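KLTH0A00704p (Lachancea thermotolerans, PDB 4J2G) probably acts in autophagy as a fungal Atg13 protein, whose HORMA domain, the part held in this chain, mediates recruitment of PI 3-kinase. Local coordinates at residues A[21-26]-A[78-83]; A[27-32]-A[165-170]; A[108-111]-A[115-118]; A[125-130]-A[267-272]. The protein carries 1 engineered substitution. All coordinates share one frame; numbering follows the deposited sequence.

Contact 1: A[21-26]-A[78-83]; sequences QLWELI and TTFDGS
Phe-80 overlaps Trp-23 edge-on: the rim of the phenyl ring at CZ sits over one face of the indole, with CZ 4.4 Å from Trp-23 CD1. This is a T-shaped aromatic pair at the surface of the Atg13 HORMA domain, joining helix 18-39 to the loop that runs from helix 70-78 to strand 89-96. The Phe-80 ring and the five-membered ring of Trp-23 have centroids 5.8 Å apart and planes at 71°, so the rings meet steeply, somewhat short of perpendicular. Phe-80 gets there because CG is swung nearly opposite its own backbone N (chi1 166°), which sends the ring out of the loop toward the helix. Trp-23 also stacks with Phe-254, while Phe-80 touches Asp-27 one turn further along the same helix. The contact is a small one, and two rings carry most of it. The loop backbone adds a little as it turns at Gly-82, the residue whose CA comes nearest the helix, 8.3 Å from the CA of Trp-23. It also folds back past its own aromatic ring, where Gly-82 N stands 4.3 Å above the plane of Phe-80, displaced toward the rim.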
loop_
_atom_site.group_PDB
_atom_site.type_symbol
_atom_site.label_atom_id
_atom_site.label_comp_id
_atom_site.label_asym_id
_atom_site.label_seq_id
_atom_site.Cartn_x
_atom_site.Cartn_y
_atom_site.Cartn_z
ATOM N N GLN A 21 -9.972 24.600 10.663
ATOM C CA GLN A 21 -10.729 23.395 10.982
ATOM C C GLN A 21 -10.520 22.382 9.846
ATOM O O GLN A 21 -10.221 21.223 10.086
ATOM C CB GLN A 21 -12.213 23.691 11.224
ATOM C CG GLN A 21 -12.537 24.299 12.593
ATOM C CD GLN A 21 -12.926 25.767 12.508
ATOM O OE1 GLN A 21 -13.725 26.145 11.653
ATOM N NE2 GLN A 21 -12.369 26.600 13.396
ATOM N N LEU A 22 -10.648 22.890 8.621
ATOM C CA LEU A 22 -10.490 22.167 7.385
ATOM C C LEU A 22 -9.146 21.451 7.301
ATOM O O LEU A 22 -9.101 20.217 7.169
ATOM C CB LEU A 22 -10.669 23.125 6.217
ATOM C CG LEU A 22 -12.016 23.168 5.481
ATOM C CD1 LEU A 22 -13.217 22.932 6.380
ATOM C CD2 LEU A 22 -12.137 24.492 4.763
ATOM N N TRP A 23 -8.053 22.200 7.417
ATOM C CA TRP A 23 -6.760 21.549 7.551
ATOM C C TRP A 23 -6.656 20.508 8.648
ATOM O O TRP A 23 -6.017 19.500 8.425
ATOM C CB TRP A 23 -5.604 22.517 7.592
ATOM C CG TRP A 23 -5.121 22.784 6.243
ATOM C CD1 TRP A 23 -4.900 21.865 5.248
ATOM C CD2 TRP A 23 -4.767 24.051 5.709
ATOM N NE1 TRP A 23 -4.428 22.492 4.123
ATOM C CE2 TRP A 23 -4.336 23.838 4.378
ATOM C CE3 TRP A 23 -4.749 25.353 6.231
ATOM C CZ2 TRP A 23 -3.895 24.884 3.554
ATOM C CZ3 TRP A 23 -4.316 26.401 5.409
ATOM C CH2 TRP A 23 -3.894 26.158 4.083
ATOM N N GLU A 24 -7.318 20.701 9.786
ATOM C CA GLU A 24 -7.222 19.681 10.833
ATOM C C GLU A 24 -8.024 18.408 10.528
ATOM O O GLU A 24 -7.659 17.306 10.961
ATOM C CB GLU A 24 -7.634 20.215 12.198
ATOM C CG GLU A 24 -6.541 20.956 12.937
ATOM C CD GLU A 24 -6.917 21.259 14.383
ATOM O OE1 GLU A 24 -6.312 22.194 14.960
ATOM O OE2 GLU A 24 -7.809 20.558 14.940
ATOM N N LEU A 25 -9.138 18.575 9.827
ATOM C CA LEU A 25 -9.899 17.456 9.341
ATOM C C LEU A 25 -8.960 16.672 8.370
ATOM O O LEU A 25 -8.676 15.504 8.582
ATOM C CB LEU A 25 -11.143 17.972 8.636
ATOM C CG LEU A 25 -12.535 17.475 9.042
ATOM C CD1 LEU A 25 -12.664 17.241 10.547
ATOM C CD2 LEU A 25 -13.624 18.440 8.555
ATOM N N ILE A 26 -8.428 17.363 7.368
ATOM C CA ILE A 26 -7.545 16.772 6.403
ATOM C C ILE A 26 -6.390 15.975 7.010
ATOM O O ILE A 26 -6.262 14.764 6.754
ATOM C CB ILE A 26 -7.088 17.789 5.359
ATOM C CG1 ILE A 26 -8.299 18.255 4.548
ATOM C CG2 ILE A 26 -6.088 17.138 4.388
ATOM C CD1 ILE A 26 -8.140 19.614 3.891
ATOM N N THR A 78 2.080 14.368 11.861
ATOM C CA THR A 78 1.745 14.676 13.252
ATOM C C THR A 78 2.310 16.040 13.675
ATOM O O THR A 78 1.691 16.761 14.498
ATOM C CB THR A 78 2.213 13.615 14.257
ATOM O OG1 THR A 78 3.636 13.411 14.125
ATOM C CG2 THR A 78 1.497 12.306 13.989
ATOM N N THR A 79 3.450 16.388 13.093
ATOM C CA THR A 79 4.065 17.712 13.302
ATOM C C THR A 79 3.785 18.725 12.172
ATOM O O THR A 79 4.597 19.580 11.895
ATOM C CB THR A 79 5.572 17.611 13.444
ATOM O OG1 THR A 79 6.114 17.184 12.207
ATOM C CG2 THR A 79 5.968 16.609 14.518
ATOM N N PHE A 80 2.622 18.649 11.544
ATOM C CA PHE A 80 2.268 19.533 10.440
ATOM C C PHE A 80 1.558 20.803 10.886
ATOM O O PHE A 80 0.526 20.696 11.579
ATOM C CB PHE A 80 1.293 18.792 9.551
ATOM C CG PHE A 80 0.563 19.676 8.553
ATOM C CD1 PHE A 80 1.220 20.123 7.390
ATOM C CD2 PHE A 80 -0.780 20.005 8.744
ATOM C CE1 PHE A 80 0.558 20.929 6.475
ATOM C CE2 PHE A 80 -1.447 20.803 7.824
ATOM C CZ PHE A 80 -0.773 21.274 6.698
ATOM N N ASP A 81 2.112 21.958 10.459
ATOM C CA ASP A 81 1.499 23.326 10.402
ATOM C C ASP A 81 1.398 23.732 8.958
ATOM O O ASP A 81 2.113 23.181 8.105
ATOM C CB ASP A 81 2.432 24.424 10.898
ATOM C CG ASP A 81 3.159 24.046 12.090
ATOM O OD1 ASP A 81 2.628 23.202 12.829
ATOM O OD2 ASP A 81 4.253 24.594 12.293
ATOM N N GLY A 82 0.614 24.782 8.714
ATOM C CA GLY A 82 0.566 25.444 7.402
ATOM C C GLY A 82 1.880 25.793 6.741
ATOM O O GLY A 82 1.902 26.032 5.527
ATOM N N SER A 83 2.983 25.796 7.499
ATOM C CA SER A 83 4.217 26.457 7.007
ATOM C C SER A 83 4.945 25.686 5.919
ATOM O O SER A 83 5.925 26.173 5.326
ATOM C CB SER A 83 5.173 26.793 8.168
ATOM O OG SER A 83 5.788 25.626 8.701
#

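Contact 2: A[27-32]-A[165-170]; sequences DNFFLK and VLLFRY
Phe-29 and Phe-168 meet at their margins: CB of Phe-168 lies at the edge of the Phe-29 ring, near its plane, and CE1 of Phe-29 in turn lies at the edge of the Phe-168 ring. The backbone O of Lys-32 reaches the Phe-168 edge as well, in the ring plane. This is the seam between two helices of the HORMA domain, 18-39 and 158-177, which run side by side in the same direction; the axes of the short segments are 11.3 Å apart and only 11° from parallel. Both phenylalanines carry CG opposite their backbone N (chi1 -173° in Phe-29), and that bridges the gap although neither CB points straight at the other helix. Phe-29 CE1 approaches Phe-168 CB to 3.8 Å. Deeper in, Leu-167 crosses the Phe-29 side chain at about a right angle and brings CD2 obliquely to CZ and CE2; the 3.2 Å between Leu-167 CD2 and Phe-29 CZ is very short, so its exact value is doubtful. Underneath, Phe-29 and Leu-167 both rest on Ile-259 of strand 255-264, while Leu-167 also touches Ile-247 and Ile-250 of strand 242-252. The helix pair therefore packs on the large sheet. At the outer rim the extended Lys-32 chain leads away, leaving its CB 3.9 Å from Phe-168 CE1.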
loop_
_atom_site.group_PDB
_atom_site.type_symbol
_atom_site.label_atom_id
_atom_site.label_comp_id
_atom_site.label_asym_id
_atom_site.label_seq_id
_atom_site.Cartn_x
_atom_site.Cartn_y
_atom_site.Cartn_z
ATOM N N ASP A 27 -5.587 16.631 7.830
ATOM C CA ASP A 27 -4.414 16.010 8.453
ATOM C C ASP A 27 -4.799 14.789 9.330
ATOM O O ASP A 27 -4.055 13.787 9.397
ATOM C CB ASP A 27 -3.653 17.054 9.259
ATOM C CG ASP A 27 -2.425 16.495 9.973
ATOM O OD1 ASP A 27 -1.489 15.920 9.372
ATOM O OD2 ASP A 27 -2.386 16.662 11.184
ATOM N N ASN A 28 -5.968 14.861 9.957
ATOM C CA ASN A 28 -6.435 13.816 10.846
ATOM C C ASN A 28 -6.857 12.597 10.022
ATOM O O ASN A 28 -6.677 11.446 10.436
ATOM C CB ASN A 28 -7.631 14.282 11.681
ATOM C CG ASN A 28 -7.230 15.055 12.934
ATOM O OD1 ASN A 28 -6.086 15.009 13.404
ATOM N ND2 ASN A 28 -8.196 15.762 13.497
ATOM N N PHE A 29 -7.409 12.862 8.850
ATOM C CA PHE A 29 -7.785 11.802 7.985
ATOM C C PHE A 29 -6.523 11.021 7.517
ATOM O O PHE A 29 -6.463 9.775 7.601
ATOM C CB PHE A 29 -8.483 12.350 6.790
ATOM C CG PHE A 29 -9.019 11.290 5.954
ATOM C CD1 PHE A 29 -10.199 10.626 6.340
ATOM C CD2 PHE A 29 -8.315 10.867 4.844
ATOM C CE1 PHE A 29 -10.682 9.571 5.603
ATOM C CE2 PHE A 29 -8.778 9.799 4.101
ATOM C CZ PHE A 29 -9.950 9.145 4.486
ATOM N N PHE A 30 -5.534 11.758 7.015
ATOM C CA PHE A 30 -4.260 11.162 6.600
ATOM C C PHE A 30 -3.770 10.210 7.672
ATOM O O PHE A 30 -3.446 9.070 7.368
ATOM C CB PHE A 30 -3.188 12.210 6.432
ATOM C CG PHE A 30 -3.089 12.757 5.069
ATOM C CD1 PHE A 30 -4.181 13.400 4.456
ATOM C CD2 PHE A 30 -1.889 12.641 4.383
ATOM C CE1 PHE A 30 -4.038 13.902 3.170
ATOM C CE2 PHE A 30 -1.754 13.106 3.090
ATOM C CZ PHE A 30 -2.815 13.784 2.497
ATOM N N LEU A 31 -3.746 10.696 8.911
ATOM C CA LEU A 31 -3.380 9.886 10.078
ATOM C C LEU A 31 -4.271 8.668 10.274
ATOM O O LEU A 31 -3.737 7.572 10.363
ATOM C CB LEU A 31 -3.364 10.697 11.360
ATOM C CG LEU A 31 -2.356 11.866 11.429
ATOM C CD1 LEU A 31 -2.570 12.670 12.733
ATOM C CD2 LEU A 31 -0.924 11.403 11.340
ATOM N N LYS A 32 -5.613 8.842 10.301
ATOM C CA LYS A 32 -6.532 7.706 10.421
ATOM C C LYS A 32 -6.345 6.696 9.257
ATOM O O LYS A 32 -6.287 5.480 9.490
ATOM C CB LYS A 32 -8.024 8.150 10.515
ATOM C CG LYS A 32 -8.413 8.814 11.839
ATOM C CD LYS A 32 -9.899 9.180 11.899
ATOM C CE LYS A 32 -10.165 10.191 13.021
ATOM N NZ LYS A 32 -11.589 10.665 13.056
ATOM N N VAL A 165 -16.021 10.745 6.270
ATOM C CA VAL A 165 -16.542 9.601 6.980
ATOM C C VAL A 165 -16.866 8.560 5.922
ATOM O O VAL A 165 -16.606 7.363 6.091
ATOM C CB VAL A 165 -17.808 9.992 7.799
ATOM C CG1 VAL A 165 -18.630 8.785 8.169
ATOM C CG2 VAL A 165 -17.430 10.726 9.082
ATOM N N LEU A 166 -17.460 9.035 4.835
ATOM C CA LEU A 166 -17.813 8.185 3.700
ATOM C C LEU A 166 -16.554 7.607 3.044
ATOM O O LEU A 166 -16.484 6.428 2.757
ATOM C CB LEU A 166 -18.560 9.002 2.664
ATOM C CG LEU A 166 -20.089 8.944 2.501
ATOM C CD1 LEU A 166 -20.834 8.411 3.714
ATOM C CD2 LEU A 166 -20.569 10.326 2.082
ATOM N N LEU A 167 -15.564 8.456 2.810
ATOM C CA LEU A 167 -14.310 8.019 2.278
ATOM C C LEU A 167 -13.627 6.984 3.181
ATOM O O LEU A 167 -13.041 5.993 2.678
ATOM C CB LEU A 167 -13.398 9.193 2.072
ATOM C CG LEU A 167 -12.065 8.800 1.475
ATOM C CD1 LEU A 167 -12.308 8.500 0.035
ATOM C CD2 LEU A 167 -11.109 9.952 1.582
ATOM N N PHE A 168 -13.740 7.168 4.490
ATOM C CA PHE A 168 -13.053 6.276 5.389
ATOM C C PHE A 168 -13.631 4.842 5.355
ATOM O O PHE A 168 -12.876 3.863 5.419
ATOM C CB PHE A 168 -13.045 6.836 6.795
ATOM C CG PHE A 168 -12.217 6.028 7.761
ATOM C CD1 PHE A 168 -10.802 6.104 7.732
ATOM C CD2 PHE A 168 -12.825 5.196 8.703
ATOM C CE1 PHE A 168 -10.023 5.379 8.627
ATOM C CE2 PHE A 168 -12.044 4.458 9.604
ATOM C CZ PHE A 168 -10.653 4.552 9.559
ATOM N N ARG A 169 -14.952 4.728 5.239
ATOM C CA ARG A 169 -15.640 3.423 5.342
ATOM C C ARG A 169 -15.422 2.689 4.047
ATOM O O ARG A 169 -15.361 1.465 3.978
ATOM C CB ARG A 169 -17.149 3.572 5.617
ATOM C CG ARG A 169 -17.484 4.256 6.949
ATOM C CD ARG A 169 -18.955 4.132 7.377
ATOM N NE ARG A 169 -19.885 5.012 6.648
ATOM C CZ ARG A 169 -20.704 5.935 7.189
ATOM N NH1 ARG A 169 -20.747 6.154 8.502
ATOM N NH2 ARG A 169 -21.504 6.653 6.405
ATOM N N TYR A 170 -15.335 3.479 2.997
ATOM C CA TYR A 170 -15.146 2.928 1.728
ATOM C C TYR A 170 -13.693 2.255 1.723
ATOM O O TYR A 170 -13.512 1.120 1.333
ATOM C CB TYR A 170 -15.252 4.010 0.676
ATOM C CG TYR A 170 -14.885 3.395 -0.640
ATOM C CD1 TYR A 170 -15.739 2.499 -1.258
ATOM C CD2 TYR A 170 -13.603 3.556 -1.179
ATOM C CE1 TYR A 170 -15.367 1.854 -2.436
ATOM C CE2 TYR A 170 -13.221 2.914 -2.361
ATOM C CZ TYR A 170 -14.116 2.070 -2.984
ATOM O OH TYR A 170 -13.782 1.454 -4.185
#

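Contact 3: A[108-111]-A[115-118]; sequences LKDQ and PWNV
The indole NE1 of Trp-116 donates to Asp-110 OD2 at 2.8 Å, with an N-H...O angle of 161°. The acceptor lies almost in the indole plane, but the N-H meets OD2 from well above the carboxylate plane, 53° out of it. The other carboxylate oxygen, OD1, accepts the backbone N-H groups of Asp-112 and Asn-114, so one aspartate ties the turn of the beta hairpin 105-109/115-120 to the side chain of its second strand. A chi1 of 58° sets the Asp-110 carboxylate between its own N and carbonyl carbon, turned toward that strand. Leu-108 and Trp-116 form the antiparallel hydrogen-bonded pair: Leu-108 N reaches Trp-116 O at 3.0 Å, and Trp-116 N returns to Leu-108 O at 2.8 Å along a more bent path. Leu-108 O also receives a CA-H...O contact from Pro-115 CA at 3.4 Å. Lys-109 and Pro-115, the non-hydrogen-bonded pair, put their side chains on the face opposite Leu-108 and Trp-116. Packing continues inward, where Val-118 CG2 lies 3.9 Å from Leu-108 CB. Three N-H donors on one carboxylate would probably keep Asp-110 ionised, and its bond to NE1 should limit rotation of the indole.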
loop_
_atom_site.group_PDB
_atom_site.type_symbol
_atom_site.label_atom_id
_atom_site.label_comp_id
_atom_site.label_asym_id
_atom_site.label_seq_id
_atom_site.Cartn_x
_atom_site.Cartn_y
_atom_site.Cartn_z
ATOM N N LEU A 108 4.887 -18.844 -6.060
ATOM C CA LEU A 108 3.669 -18.095 -6.293
ATOM C C LEU A 108 2.852 -18.909 -7.267
ATOM O O LEU A 108 3.382 -19.338 -8.310
ATOM C CB LEU A 108 4.013 -16.749 -6.961
ATOM C CG LEU A 108 2.773 -15.870 -7.365
ATOM C CD1 LEU A 108 1.897 -15.562 -6.085
ATOM C CD2 LEU A 108 3.249 -14.542 -8.052
ATOM N N LYS A 109 1.584 -19.129 -6.938
ATOM C CA LYS A 109 0.676 -19.768 -7.848
ATOM C C LYS A 109 -0.175 -18.796 -8.605
ATOM O O LYS A 109 -0.654 -17.810 -8.030
ATOM C CB LYS A 109 -0.214 -20.739 -7.117
ATOM C CG LYS A 109 0.462 -21.954 -6.543
ATOM C CD LYS A 109 -0.556 -23.010 -6.141
ATOM C CE LYS A 109 0.152 -24.309 -5.792
ATOM N NZ LYS A 109 -0.797 -25.452 -5.655
ATOM N N ASP A 110 -0.368 -19.050 -9.893
ATOM C CA ASP A 110 -1.072 -18.131 -10.712
ATOM C C ASP A 110 -2.552 -18.397 -10.633
ATOM O O ASP A 110 -2.999 -19.200 -9.846
ATOM C CB ASP A 110 -0.575 -18.093 -12.165
ATOM C CG ASP A 110 -0.627 -19.439 -12.897
ATOM O OD1 ASP A 110 -1.441 -20.337 -12.547
ATOM O OD2 ASP A 110 0.243 -19.606 -13.849
ATOM N N GLN A 111 -3.312 -17.765 -11.491
ATOM C CA GLN A 111 -4.789 -17.872 -11.356
ATOM C C GLN A 111 -5.178 -19.242 -11.846
ATOM O O GLN A 111 -6.253 -19.714 -11.595
ATOM C CB GLN A 111 -5.480 -16.793 -12.169
ATOM C CG GLN A 111 -6.950 -16.612 -11.841
ATOM C CD GLN A 111 -7.730 -16.061 -13.028
ATOM O OE1 GLN A 111 -7.474 -16.441 -14.189
ATOM N NE2 GLN A 111 -8.681 -15.154 -12.749
ATOM N N PRO A 115 2.403 -23.131 -10.172
ATOM C CA PRO A 115 3.545 -22.590 -9.433
ATOM C C PRO A 115 4.640 -22.002 -10.245
ATOM O O PRO A 115 4.982 -22.521 -11.297
ATOM C CB PRO A 115 4.103 -23.817 -8.670
ATOM C CG PRO A 115 3.782 -24.976 -9.564
ATOM C CD PRO A 115 2.462 -24.610 -10.271
ATOM N N TRP A 116 5.218 -20.928 -9.717
ATOM C CA TRP A 116 6.292 -20.190 -10.337
ATOM C C TRP A 116 7.265 -19.957 -9.242
ATOM O O TRP A 116 6.862 -19.634 -8.126
ATOM C CB TRP A 116 5.837 -18.833 -10.917
ATOM C CG TRP A 116 4.806 -19.000 -12.048
ATOM C CD1 TRP A 116 3.537 -19.353 -11.893
ATOM C CD2 TRP A 116 5.024 -18.897 -13.473
ATOM N NE1 TRP A 116 2.903 -19.452 -13.095
ATOM C CE2 TRP A 116 3.808 -19.207 -14.092
ATOM C CE3 TRP A 116 6.168 -18.695 -14.278
ATOM C CZ2 TRP A 116 3.648 -19.237 -15.485
ATOM C CZ3 TRP A 116 6.020 -18.688 -15.646
ATOM C CH2 TRP A 116 4.764 -18.957 -16.245
ATOM N N ASN A 117 8.544 -20.105 -9.551
ATOM C CA ASN A 117 9.557 -19.826 -8.561
ATOM C C ASN A 117 9.741 -18.364 -8.389
ATOM O O ASN A 117 9.755 -17.619 -9.376
ATOM C CB ASN A 117 10.916 -20.381 -9.015
ATOM C CG ASN A 117 11.158 -21.795 -8.559
ATOM O OD1 ASN A 117 10.287 -22.456 -7.997
ATOM N ND2 ASN A 117 12.366 -22.271 -8.800
ATOM N N VAL A 118 9.987 -17.960 -7.135
ATOM C CA VAL A 118 10.263 -16.564 -6.799
ATOM C C VAL A 118 11.684 -16.358 -6.262
ATOM O O VAL A 118 12.445 -15.590 -6.832
ATOM C CB VAL A 118 9.248 -16.000 -5.768
ATOM C CG1 VAL A 118 9.493 -14.516 -5.556
ATOM C CG2 VAL A 118 7.828 -16.285 -6.227
#

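Contact 4: A[125-130]-A[267-272]; sequences SEIMLE and CDFHVN
Phe-269 fills the tight part of this contact, its ring reaching both Ile-127 and Leu-129 on strand 126-136. CZ lies 3.7 Å from Ile-127 CG2, and CE1 is a little further, 4.0 Å from Ile-127 CD1. On the other flank Leu-129 CD2 comes to 3.6 Å from Phe-269 CE2, the two side chains running alongside each other in opposite directions. Ile-127 and Leu-129 both point across because they are alternate residues of one strand. With CG opposite its carbonyl carbon (chi1 -70°), Phe-269 points its far rim at both side chains. The packing is looser at Cys-267, whose SG is 4.2 Å from Leu-129 CD2. Here the strands join through side chains and not through backbone pairing; even the nearest CA atoms, those of Leu-129 and Cys-267, are 7.6 Å apart. The segments' far ends, Ser-125 and Asn-272, are exposed and do not meet. Glu-126, on the other side of strand 126-136, forms salt bridges to Arg-205 and Arg-218. Leu-129 and Glu-130 form a classic beta bulge opposite Thr-93. The contact thus joins the two sheets of this HORMA domain: Phe-269 of strand 268-271 touches Leu-108 of its own three-stranded sheet and, across the interface, Leu-95 of strand 89-96 and Arg-264 of strand 255-264.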
loop_
_atom_site.group_PDB
_atom_site.type_symbol
_atom_site.label_atom_id
_atom_site.label_comp_id
_atom_site.label_asym_id
_atom_site.label_seq_id
_atom_site.Cartn_x
_atom_site.Cartn_y
_atom_site.Cartn_z
ATOM N N SER A 125 14.985 -9.714 0.649
ATOM C CA SER A 125 14.572 -9.360 2.018
ATOM C C SER A 125 13.014 -9.351 2.136
ATOM O O SER A 125 12.462 -9.743 3.179
ATOM C CB SER A 125 15.113 -7.968 2.315
ATOM O OG SER A 125 14.761 -7.104 1.231
ATOM N N GLU A 126 12.345 -8.923 1.051
ATOM C CA GLU A 126 10.843 -8.781 0.982
ATOM C C GLU A 126 10.284 -8.879 -0.446
ATOM O O GLU A 126 11.022 -8.693 -1.412
ATOM C CB GLU A 126 10.394 -7.439 1.591
ATOM C CG GLU A 126 11.088 -6.257 0.971
ATOM C CD GLU A 126 10.657 -4.928 1.563
ATOM O OE1 GLU A 126 10.835 -4.749 2.789
ATOM O OE2 GLU A 126 10.138 -4.063 0.795
ATOM N N ILE A 127 8.984 -9.185 -0.577
ATOM C CA ILE A 127 8.295 -9.068 -1.863
ATOM C C ILE A 127 7.240 -8.019 -1.698
ATOM O O ILE A 127 6.344 -8.176 -0.849
ATOM C CB ILE A 127 7.649 -10.399 -2.257
ATOM C CG1 ILE A 127 8.741 -11.457 -2.379
ATOM C CG2 ILE A 127 6.734 -10.302 -3.517
ATOM C CD1 ILE A 127 8.226 -12.879 -2.231
HETATM N N MSE A 128 7.323 -6.960 -2.507
HETATM C CA MSE A 128 6.338 -5.877 -2.503
HETATM C C MSE A 128 5.001 -6.387 -2.948
HETATM O O MSE A 128 4.921 -7.158 -3.889
HETATM C CB MSE A 128 6.803 -4.878 -3.541
HETATM C CG MSE A 128 7.732 -3.873 -2.938
HETATM SE SE MSE A 128 7.085 -2.870 -1.397
HETATM C CE MSE A 128 5.749 -1.965 -2.517
ATOM N N LEU A 129 3.922 -5.947 -2.292
ATOM C CA LEU A 129 2.632 -6.410 -2.684
ATOM C C LEU A 129 1.671 -5.245 -3.045
ATOM O O LEU A 129 0.809 -5.412 -3.892
ATOM C CB LEU A 129 2.033 -7.216 -1.496
ATOM C CG LEU A 129 2.794 -8.443 -0.958
ATOM C CD1 LEU A 129 2.203 -8.985 0.309
ATOM C CD2 LEU A 129 2.894 -9.521 -2.017
ATOM N N GLU A 130 1.768 -4.131 -2.336
ATOM C CA GLU A 130 0.864 -3.015 -2.555
ATOM C C GLU A 130 1.629 -1.747 -2.330
ATOM O O GLU A 130 2.507 -1.690 -1.448
ATOM C CB GLU A 130 -0.269 -2.952 -1.523
ATOM C CG GLU A 130 -1.090 -4.212 -1.346
ATOM C CD GLU A 130 -2.101 -4.099 -0.148
ATOM O OE1 GLU A 130 -1.845 -3.432 0.940
ATOM O OE2 GLU A 130 -3.159 -4.732 -0.304
ATOM N N CYS A 267 -1.231 -13.077 -5.177
ATOM C CA CYS A 267 -0.557 -13.166 -3.885
ATOM C C CYS A 267 -0.674 -14.587 -3.323
ATOM O O CYS A 267 -0.552 -14.801 -2.141
ATOM C CB CYS A 267 -1.240 -12.228 -2.887
ATOM S SG CYS A 267 -1.031 -10.485 -3.227
ATOM N N ASP A 268 -0.959 -15.575 -4.154
ATOM C CA ASP A 268 -1.096 -16.902 -3.569
ATOM C C ASP A 268 0.332 -17.495 -3.438
ATOM O O ASP A 268 0.678 -18.309 -4.223
ATOM C CB ASP A 268 -2.012 -17.756 -4.457
ATOM C CG ASP A 268 -2.305 -19.147 -3.856
ATOM O OD1 ASP A 268 -2.038 -19.398 -2.679
ATOM O OD2 ASP A 268 -2.821 -19.999 -4.578
ATOM N N PHE A 269 1.145 -16.939 -2.533
ATOM C CA PHE A 269 2.529 -17.363 -2.202
ATOM C C PHE A 269 2.617 -18.579 -1.278
ATOM O O PHE A 269 1.725 -18.781 -0.454
ATOM C CB PHE A 269 3.281 -16.215 -1.521
ATOM C CG PHE A 269 3.600 -15.079 -2.444
ATOM C CD1 PHE A 269 4.702 -15.137 -3.312
ATOM C CD2 PHE A 269 2.792 -13.941 -2.473
ATOM C CE1 PHE A 269 5.001 -14.073 -4.190
ATOM C CE2 PHE A 269 3.094 -12.862 -3.340
ATOM C CZ PHE A 269 4.189 -12.931 -4.216
ATOM N N HIS A 270 3.689 -19.371 -1.428
ATOM C CA HIS A 270 3.876 -20.617 -0.699
ATOM C C HIS A 270 5.347 -20.696 -0.313
ATOM O O HIS A 270 6.243 -20.124 -0.950
ATOM C CB HIS A 270 3.385 -21.842 -1.509
ATOM C CG HIS A 270 1.899 -21.852 -1.710
ATOM N ND1 HIS A 270 1.012 -22.045 -0.675
ATOM C CD2 HIS A 270 1.141 -21.571 -2.796
ATOM C CE1 HIS A 270 -0.230 -21.949 -1.123
ATOM N NE2 HIS A 270 -0.180 -21.674 -2.412
ATOM N N VAL A 271 5.593 -21.327 0.801
ATOM C CA VAL A 271 6.968 -21.493 1.245
ATOM C C VAL A 271 7.206 -22.998 1.452
ATOM O O VAL A 271 6.413 -23.691 2.085
ATOM C CB VAL A 271 7.264 -20.675 2.497
ATOM C CG1 VAL A 271 8.759 -20.585 2.707
ATOM C CG2 VAL A 271 6.709 -19.254 2.348
ATOM N N ASN A 272 8.265 -23.516 0.844
ATOM C CA ASN A 272 8.553 -24.929 0.986
ATOM C C ASN A 272 9.969 -25.290 1.385
ATOM O O ASN A 272 10.888 -24.950 0.661
ATOM C CB ASN A 272 8.096 -25.663 -0.254
ATOM C CG ASN A 272 6.609 -25.932 -0.214
ATOM O OD1 ASN A 272 6.153 -26.767 0.565
ATOM N ND2 ASN A 272 5.839 -25.200 -1.008
#

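How the contacts relate
The four contacts form two neighbourhoods on opposite sides of the chain's centre. Contacts 1 and 2 share helix 18-39, their centres 14 Å apart, and touch where Thr-78 CG2 meets Leu-31 CD2 at 3.7 Å. Contacts 3 and 4 lie closer still, centres 10 Å apart, because strands 105-109 and 268-271 are neighbours in one sheet; Lys-109 N lies 3.0 Å from Asp-268 O, a probable hydrogen bond. Between the two groups, contacts 2 and 4 keep about 12 Å between nearest atoms, and their segments alternate along the chain. The hairpin of contact 3 is nested inside the loop that contact 2 closes, although their centres are about 35 Å apart.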